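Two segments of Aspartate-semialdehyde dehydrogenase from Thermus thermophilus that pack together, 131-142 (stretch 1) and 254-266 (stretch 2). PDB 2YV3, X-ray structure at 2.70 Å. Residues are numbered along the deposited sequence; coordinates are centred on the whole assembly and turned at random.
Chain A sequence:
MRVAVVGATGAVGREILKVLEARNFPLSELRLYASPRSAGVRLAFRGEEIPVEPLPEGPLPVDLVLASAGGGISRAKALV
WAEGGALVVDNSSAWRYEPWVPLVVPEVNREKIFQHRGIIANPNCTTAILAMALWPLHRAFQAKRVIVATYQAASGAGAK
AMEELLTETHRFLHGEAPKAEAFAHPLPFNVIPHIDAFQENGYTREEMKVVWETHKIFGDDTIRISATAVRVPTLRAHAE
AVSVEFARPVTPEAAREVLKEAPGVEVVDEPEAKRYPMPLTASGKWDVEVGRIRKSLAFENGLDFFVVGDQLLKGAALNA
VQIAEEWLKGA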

ATOM      1  N   ALA A 131       8.385 -12.574  -8.311  1.00 22.10           N
ATOM      2  CA  ALA A 131       9.078 -13.844  -8.515  1.00 20.93           C
ATOM      3  C   ALA A 131      10.579 -13.590  -8.449  1.00 18.78           C
ATOM      4  O   ALA A 131      11.343 -14.329  -7.839  1.00 14.20           O
ATOM      5  CB  ALA A 131       8.695 -14.436  -9.880  1.00 22.75           C
ATOM      6  N   MET A 132      10.994 -12.516  -9.093  1.00 24.60           N
ATOM      7  CA  MET A 132      12.389 -12.152  -9.104  1.00 30.06           C
ATOM      8  C   MET A 132      12.966 -12.229  -7.696  1.00 34.69           C
ATOM      9  O   MET A 132      14.160 -12.448  -7.500  1.00 41.98           O
ATOM     10  CB  MET A 132      12.540 -10.738  -9.653  1.00 30.55           C
ATOM     11  CG  MET A 132      13.932 -10.441 -10.137  1.00 36.32           C
ATOM     12  SD  MET A 132      14.267 -11.138 -11.756  1.00 33.91           S
ATOM     13  CE  MET A 132      12.993 -12.474 -11.942  1.00 15.95           C
ATOM     14  N   ALA A 133      12.109 -12.039  -6.708  1.00 31.66           N
ATOM     15  CA  ALA A 133      12.559 -12.104  -5.343  1.00 36.15           C
ATOM     16  C   ALA A 133      12.088 -13.412  -4.727  1.00 35.75           C
ATOM     17  O   ALA A 133      12.846 -14.080  -4.014  1.00 42.00           O
ATOM     18  CB  ALA A 133      12.020 -10.914  -4.555  1.00 39.73           C
ATOM     19  N   LEU A 134      10.850 -13.798  -5.021  1.00 26.27           N
ATOM     20  CA  LEU A 134      10.297 -15.020  -4.441  1.00 30.44           C
ATOM     21  C   LEU A 134      10.811 -16.303  -5.071  1.00 29.86           C
ATOM     22  O   LEU A 134      10.561 -17.392  -4.567  1.00 34.26           O
ATOM     23  CB  LEU A 134       8.763 -15.014  -4.492  1.00 25.50           C
ATOM     24  CG  LEU A 134       8.136 -15.961  -3.460  1.00 26.72           C
ATOM     25  CD1 LEU A 134       8.262 -15.315  -2.071  1.00 24.11           C
ATOM     26  CD2 LEU A 134       6.681 -16.248  -3.803  1.00 24.74           C
ATOM     27  N   TRP A 135      11.526 -16.188  -6.177  1.00 32.74           N
ATOM     28  CA  TRP A 135      12.057 -17.386  -6.794  1.00 28.68           C
ATOM     29  C   TRP A 135      13.090 -18.060  -5.886  1.00 31.26           C
ATOM     30  O   TRP A 135      12.941 -19.226  -5.509  1.00 25.31           O
ATOM     31  CB  TRP A 135      12.714 -17.084  -8.142  1.00 30.00           C
ATOM     32  CG  TRP A 135      13.295 -18.333  -8.643  1.00 29.65           C
ATOM     33  CD1 TRP A 135      14.567 -18.538  -9.076  1.00 28.72           C
ATOM     34  CD2 TRP A 135      12.666 -19.612  -8.613  1.00 19.04           C
ATOM     35  NE1 TRP A 135      14.775 -19.876  -9.305  1.00 24.58           N
ATOM     36  CE2 TRP A 135      13.619 -20.557  -9.029  1.00 17.91           C
ATOM     37  CE3 TRP A 135      11.383 -20.050  -8.272  1.00 15.53           C
ATOM     38  CZ2 TRP A 135      13.338 -21.912  -9.113  1.00 21.24           C
ATOM     39  CZ3 TRP A 135      11.101 -21.387  -8.357  1.00 24.56           C
ATOM     40  CH2 TRP A 135      12.076 -22.310  -8.774  1.00 24.40           C
ATOM     41  N   PRO A 136      14.163 -17.327  -5.526  1.00 29.63           N
ATOM     42  CA  PRO A 136      15.201 -17.892  -4.658  1.00 23.80           C
ATOM     43  C   PRO A 136      14.772 -18.302  -3.237  1.00 21.73           C
ATOM     44  O   PRO A 136      15.377 -19.188  -2.642  1.00 28.54           O
ATOM     45  CB  PRO A 136      16.289 -16.815  -4.680  1.00 14.76           C
ATOM     46  CG  PRO A 136      15.515 -15.552  -4.911  1.00 21.36           C
ATOM     47  CD  PRO A 136      14.513 -15.955  -5.942  1.00 15.42           C
ATOM     48  N   LEU A 137      13.734 -17.682  -2.690  1.00 18.50           N
ATOM     49  CA  LEU A 137      13.282 -18.041  -1.342  1.00 20.97           C
ATOM     50  C   LEU A 137      12.615 -19.401  -1.426  1.00 18.41           C
ATOM     51  O   LEU A 137      12.810 -20.276  -0.587  1.00 13.45           O
ATOM     52  CB  LEU A 137      12.284 -17.006  -0.814  1.00 23.71           C
ATOM     53  CG  LEU A 137      12.794 -15.585  -0.502  1.00 35.90           C
ATOM     54  CD1 LEU A 137      13.908 -15.169  -1.473  1.00 28.29           C
ATOM     55  CD2 LEU A 137      11.617 -14.600  -0.581  1.00 22.07           C
ATOM     56  N   HIS A 138      11.814 -19.559  -2.464  1.00 21.68           N
ATOM     57  CA  HIS A 138      11.125 -20.802  -2.709  1.00 23.01           C
ATOM     58  C   HIS A 138      12.164 -21.915  -2.819  1.00 22.19           C
ATOM     59  O   HIS A 138      12.250 -22.775  -1.959  1.00 19.10           O
ATOM     60  CB  HIS A 138      10.325 -20.679  -4.002  1.00 22.52           C
ATOM     61  CG  HIS A 138       9.755 -21.970  -4.489  1.00 16.08           C
ATOM     62  ND1 HIS A 138       8.918 -22.750  -3.723  1.00 24.85           N
ATOM     63  CD2 HIS A 138       9.886 -22.609  -5.673  1.00 20.41           C
ATOM     64  CE1 HIS A 138       8.560 -23.816  -4.418  1.00 30.61           C
ATOM     65  NE2 HIS A 138       9.134 -23.754  -5.604  1.00 19.03           N
ATOM     66  N   ARG A 139      12.971 -21.876  -3.868  1.00 28.84           N
ATOM     67  CA  ARG A 139      13.985 -22.901  -4.072  1.00 35.29           C
ATOM     68  C   ARG A 139      14.762 -23.287  -2.801  1.00 34.14           C
ATOM     69  O   ARG A 139      14.993 -24.470  -2.536  1.00 37.18           O
ATOM     70  CB  ARG A 139      14.946 -22.457  -5.179  1.00 27.00           C
ATOM     71  CG  ARG A 139      15.629 -21.121  -4.936  1.00 37.97           C
ATOM     72  CD  ARG A 139      16.049 -20.422  -6.247  1.00 26.44           C
ATOM     73  NE  ARG A 139      17.090 -21.124  -6.989  1.00 31.07           N
ATOM     74  CZ  ARG A 139      16.923 -22.286  -7.621  1.00 34.40           C
ATOM     75  NH1 ARG A 139      15.744 -22.894  -7.607  1.00 28.98           N
ATOM     76  NH2 ARG A 139      17.941 -22.843  -8.276  1.00 26.87           N
ATOM     77  N   ALA A 140      15.146 -22.295  -2.008  1.00 36.10           N
ATOM     78  CA  ALA A 140      15.904 -22.541  -0.776  1.00 37.81           C
ATOM     79  C   ALA A 140      15.069 -22.963   0.428  1.00 30.21           C
ATOM     80  O   ALA A 140      15.425 -23.908   1.121  1.00 31.22           O
ATOM     81  CB  ALA A 140      16.729 -21.290  -0.396  1.00 14.89           C
ATOM     82  N   PHE A 141      13.953 -22.274   0.655  1.00 32.35           N
ATOM     83  CA  PHE A 141      13.110 -22.528   1.813  1.00 23.67           C
ATOM     84  C   PHE A 141      11.732 -23.140   1.612  1.00 26.79           C
ATOM     85  O   PHE A 141      11.011 -23.347   2.587  1.00 34.09           O
ATOM     86  CB  PHE A 141      12.917 -21.223   2.567  1.00 33.57           C
ATOM     87  CG  PHE A 141      14.197 -20.481   2.849  1.00 41.82           C
ATOM     88  CD1 PHE A 141      15.228 -21.082   3.572  1.00 21.27           C
ATOM     89  CD2 PHE A 141      14.348 -19.156   2.429  1.00 40.07           C
ATOM     90  CE1 PHE A 141      16.378 -20.385   3.876  1.00 14.07           C
ATOM     91  CE2 PHE A 141      15.504 -18.446   2.730  1.00 34.13           C
ATOM     92  CZ  PHE A 141      16.521 -19.066   3.459  1.00 30.70           C
ATOM     93  N   GLN A 142      11.351 -23.421   0.375  1.00 20.52           N
ATOM     94  CA  GLN A 142      10.030 -23.975   0.104  1.00 25.21           C
ATOM     95  C   GLN A 142       8.927 -23.225   0.847  1.00 28.84           C
ATOM     96  O   GLN A 142       8.759 -23.365   2.057  1.00 36.69           O
ATOM     97  CB  GLN A 142       9.953 -25.463   0.470  1.00 31.91           C
ATOM     98  CG  GLN A 142      10.471 -26.408  -0.613  1.00 39.66           C
ATOM     99  CD  GLN A 142       9.611 -27.659  -0.744  1.00 41.26           C
ATOM    100  OE1 GLN A 142       8.387 -27.566  -0.915  1.00 27.44           O
ATOM    101  NE2 GLN A 142      10.244 -28.830  -0.668  1.00 28.55           N
ATOM    102  N   ALA A 254      19.700 -15.597   6.390  1.00 16.25           N
ATOM    103  CA  ALA A 254      19.962 -16.660   5.436  1.00  6.93           C
ATOM    104  C   ALA A 254      19.276 -16.304   4.120  1.00 18.67           C
ATOM    105  O   ALA A 254      19.726 -16.693   3.041  1.00 27.89           O
ATOM    106  CB  ALA A 254      19.447 -17.991   5.972  1.00  6.32           C
ATOM    107  N   ALA A 255      18.181 -15.559   4.209  1.00 22.79           N
ATOM    108  CA  ALA A 255      17.458 -15.150   3.011  1.00 21.27           C
ATOM    109  C   ALA A 255      18.227 -14.028   2.333  1.00 20.33           C
ATOM    110  O   ALA A 255      18.117 -13.840   1.122  1.00 14.64           O
ATOM    111  CB  ALA A 255      16.046 -14.684   3.372  1.00 12.96           C
ATOM    112  N   ARG A 256      19.016 -13.310   3.138  1.00 22.25           N
ATOM    113  CA  ARG A 256      19.839 -12.191   2.703  1.00 18.57           C
ATOM    114  C   ARG A 256      20.995 -12.638   1.831  1.00 31.25           C
ATOM    115  O   ARG A 256      21.075 -12.268   0.659  1.00 33.77           O
ATOM    116  CB  ARG A 256      20.384 -11.453   3.919  1.00 25.35           C
ATOM    117  CG  ARG A 256      19.880 -10.024   4.046  1.00 33.85           C
ATOM    118  CD  ARG A 256      19.928  -9.547   5.490  1.00 37.84           C
ATOM    119  NE  ARG A 256      21.288  -9.297   5.971  1.00 40.18           N
ATOM    120  CZ  ARG A 256      21.651  -9.369   7.251  1.00 33.66           C
ATOM    121  NH1 ARG A 256      20.756  -9.695   8.182  1.00 32.22           N
ATOM    122  NH2 ARG A 256      22.896  -9.090   7.605  1.00 22.06           N
ATOM    123  N   GLU A 257      21.906 -13.416   2.405  1.00 36.94           N
ATOM    124  CA  GLU A 257      23.051 -13.915   1.649  1.00 34.34           C
ATOM    125  C   GLU A 257      22.515 -14.602   0.388  1.00 34.88           C
ATOM    126  O   GLU A 257      22.978 -14.330  -0.714  1.00 44.84           O
ATOM    127  CB  GLU A 257      23.884 -14.882   2.522  1.00 42.85           C
ATOM    128  CG  GLU A 257      24.754 -14.173   3.594  1.00 44.35           C
ATOM    129  CD  GLU A 257      25.015 -15.019   4.856  1.00 62.17           C
ATOM    130  OE1 GLU A 257      24.046 -15.342   5.588  1.00 53.26           O
ATOM    131  OE2 GLU A 257      26.199 -15.357   5.128  1.00 65.43           O
ATOM    132  N   VAL A 258      21.531 -15.481   0.549  1.00 26.81           N
ATOM    133  CA  VAL A 258      20.928 -16.152  -0.599  1.00 24.15           C
ATOM    134  C   VAL A 258      20.417 -15.094  -1.573  1.00 29.02           C
ATOM    135  O   VAL A 258      20.762 -15.098  -2.752  1.00 32.34           O
ATOM    136  CB  VAL A 258      19.744 -17.032  -0.166  1.00 29.20           C
ATOM    137  CG1 VAL A 258      18.979 -17.534  -1.386  1.00  4.43           C
ATOM    138  CG2 VAL A 258      20.264 -18.198   0.679  1.00 30.10           C
ATOM    139  N   LEU A 259      19.579 -14.188  -1.084  1.00 30.21           N
ATOM    140  CA  LEU A 259      19.080 -13.128  -1.947  1.00 29.49           C
ATOM    141  C   LEU A 259      20.266 -12.384  -2.524  1.00 21.40           C
ATOM    142  O   LEU A 259      20.253 -12.018  -3.685  1.00 28.66           O
ATOM    143  CB  LEU A 259      18.184 -12.159  -1.172  1.00 16.99           C
ATOM    144  CG  LEU A 259      16.759 -12.669  -0.943  1.00 19.59           C
ATOM    145  CD1 LEU A 259      16.056 -11.805   0.090  1.00 14.04           C
ATOM    146  CD2 LEU A 259      16.002 -12.682  -2.272  1.00 12.74           C
ATOM    147  N   LYS A 260      21.295 -12.177  -1.715  1.00 23.66           N
ATOM    148  CA  LYS A 260      22.487 -11.469  -2.167  1.00 35.14           C
ATOM    149  C   LYS A 260      23.182 -12.121  -3.363  1.00 36.96           C
ATOM    150  O   LYS A 260      24.096 -11.529  -3.947  1.00 40.17           O
ATOM    151  CB  LYS A 260      23.484 -11.316  -1.018  1.00 35.05           C
ATOM    152  CG  LYS A 260      23.389  -9.998  -0.261  1.00 34.07           C
ATOM    153  CD  LYS A 260      23.977  -8.865  -1.071  1.00 25.13           C
ATOM    154  CE  LYS A 260      24.259  -7.632  -0.214  1.00 44.48           C
ATOM    155  NZ  LYS A 260      23.033  -6.988   0.377  1.00 43.57           N
ATOM    156  N   GLU A 261      22.733 -13.316  -3.744  1.00 34.74           N
ATOM    157  CA  GLU A 261      23.318 -14.031  -4.876  1.00 30.37           C
ATOM    158  C   GLU A 261      22.442 -14.130  -6.116  1.00 28.78           C
ATOM    159  O   GLU A 261      22.946 -14.256  -7.231  1.00 36.44           O
ATOM    160  CB  GLU A 261      23.713 -15.437  -4.454  1.00 42.41           C
ATOM    161  CG  GLU A 261      24.902 -15.452  -3.541  1.00 50.55           C
ATOM    162  CD  GLU A 261      25.988 -14.572  -4.086  1.00 55.61           C
ATOM    163  OE1 GLU A 261      26.278 -14.691  -5.303  1.00 63.56           O
ATOM    164  OE2 GLU A 261      26.542 -13.761  -3.308  1.00 55.22           O
ATOM    165  N   ALA A 262      21.131 -14.079  -5.926  1.00 27.97           N
ATOM    166  CA  ALA A 262      20.194 -14.177  -7.038  1.00 27.96           C
ATOM    167  C   ALA A 262      20.445 -13.124  -8.119  1.00 32.49           C
ATOM    168  O   ALA A 262      20.868 -11.997  -7.831  1.00 36.90           O
ATOM    169  CB  ALA A 262      18.759 -14.064  -6.519  1.00 16.06           C
ATOM    170  N   PRO A 263      20.192 -13.485  -9.390  1.00 35.46           N
ATOM    171  CA  PRO A 263      20.409 -12.518 -10.470  1.00 31.93           C
ATOM    172  C   PRO A 263      19.290 -11.482 -10.544  1.00 33.01           C
ATOM    173  O   PRO A 263      18.194 -11.693 -10.020  1.00 34.22           O
ATOM    174  CB  PRO A 263      20.488 -13.400 -11.711  1.00 28.08           C
ATOM    175  CG  PRO A 263      19.595 -14.558 -11.363  1.00 27.23           C
ATOM    176  CD  PRO A 263      19.897 -14.830  -9.919  1.00 30.28           C
ATOM    177  N   GLY A 264      19.586 -10.359 -11.179  1.00 30.01           N
ATOM    178  CA  GLY A 264      18.608  -9.302 -11.325  1.00 29.50           C
ATOM    179  C   GLY A 264      17.747  -9.018 -10.110  1.00 32.62           C
ATOM    180  O   GLY A 264      16.534  -8.800 -10.255  1.00 39.47           O
ATOM    181  N   VAL A 265      18.351  -8.998  -8.924  1.00 22.49           N
ATOM    182  CA  VAL A 265      17.592  -8.737  -7.708  1.00 30.94           C
ATOM    183  C   VAL A 265      18.412  -7.988  -6.658  1.00 36.40           C
ATOM    184  O   VAL A 265      18.790  -8.536  -5.617  1.00 37.15           O
ATOM    185  CB  VAL A 265      17.062 -10.059  -7.111  1.00 29.70           C
ATOM    186  CG1 VAL A 265      18.206 -10.995  -6.885  1.00 35.48           C
ATOM    187  CG2 VAL A 265      16.305  -9.803  -5.807  1.00 28.34           C
ATOM    188  N   GLU A 266      18.678  -6.722  -6.935  1.00 38.87           N
ATOM    189  CA  GLU A 266      19.448  -5.900  -6.017  1.00 32.00           C
ATOM    190  C   GLU A 266      18.875  -5.996  -4.616  1.00 21.11           C
ATOM    191  O   GLU A 266      17.703  -5.734  -4.394  1.00 29.03           O
ATOM    192  CB  GLU A 266      19.431  -4.440  -6.482  1.00 32.95           C
ATOM    193  CG  GLU A 266      20.210  -3.480  -5.602  1.00 33.91           C
ATOM    194  CD  GLU A 266      20.286  -2.088  -6.206  1.00 45.39           C
ATOM    195  OE1 GLU A 266      19.230  -1.423  -6.325  1.00 40.41           O
ATOM    196  OE2 GLU A 266      21.404  -1.658  -6.570  1.00 55.21           O
TER

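At the centre of this contact a proline and a leucine of one helix meet a leucine and an alanine of the other stretch. Pro136 points its CA-to-CB bond toward stretch 2, and its ring carbon CG lies 3.9 Å from Leu259 CD2 and 3.9 Å from Ala262 CB, so one rigid ring serves two neighbours. Leu259 sets out sideways, but its end comes nearer: CD2 reaches Leu137 CD1 at 3.3 Å, a tight approach for two methyl groups. Leu137 behaves in the same way, its CB sideways and its end closer, so the two leucines meet through their tips.

The proline also marks the backbone. Lacking an amide hydrogen, its N makes no bond to the turn before, and helix 131-141 kinks there; bonding nevertheless continues past it, with Ala140 N donating to Pro136 O at 3.2 Å. The helix axes approach to 9.9 Å with 118° between their N-to-C directions. Such a steep crossing cannot keep two helices in register for long, and the contact extends along stretch 1 by drawing on different parts of stretch 2: Leu137 has its CA nearest that of Ala255 in the helix, whereas Pro136 pairs in this sense with Ala262 and Met132 with Val265, both beyond it.

Toward the C-terminal end of stretch 1, small residues make room for a large one. Phe141 brings CE2 to 3.9 Å from Ala255 CB and CZ to 4.0 Å from Ala254 CB; the backbone of these alanines, including Ala255 CA at 3.8 Å from Phe141 CE2, lies at the edge of the ring, near its plane. Val258 borders this region, with CG1 4.3 Å from Pro136 CB and 4.5 Å from Ala140 CB, a looser fit than the leucine pair.

At the other end, Val265 places CB 3.8 Å from Met132 O and 4.4 Å from Met132 CG, joining side-chain packing to contact with the helix backbone. Met132 CG also comes within 3.1 Å of Gly264 O, a close carbon-to-carbonyl approach. Gly264 has positive phi, which by itself favours glycine, and an ideal CB there would sit 3.8 Å from Met132 SD.

The polar edge contributes no hydrogen bond between the stretches. Carbonyl groups such as Met132 O and Gly264 O face carbon atoms across the contact, while the charged side chains of Arg256, Glu257, Lys260 and Glu261 stay out of reach. The rule here is division by chemistry: backbone hydrogen bonds hold each stretch internally, and apolar packing joins the two, burying 460 Å² in all.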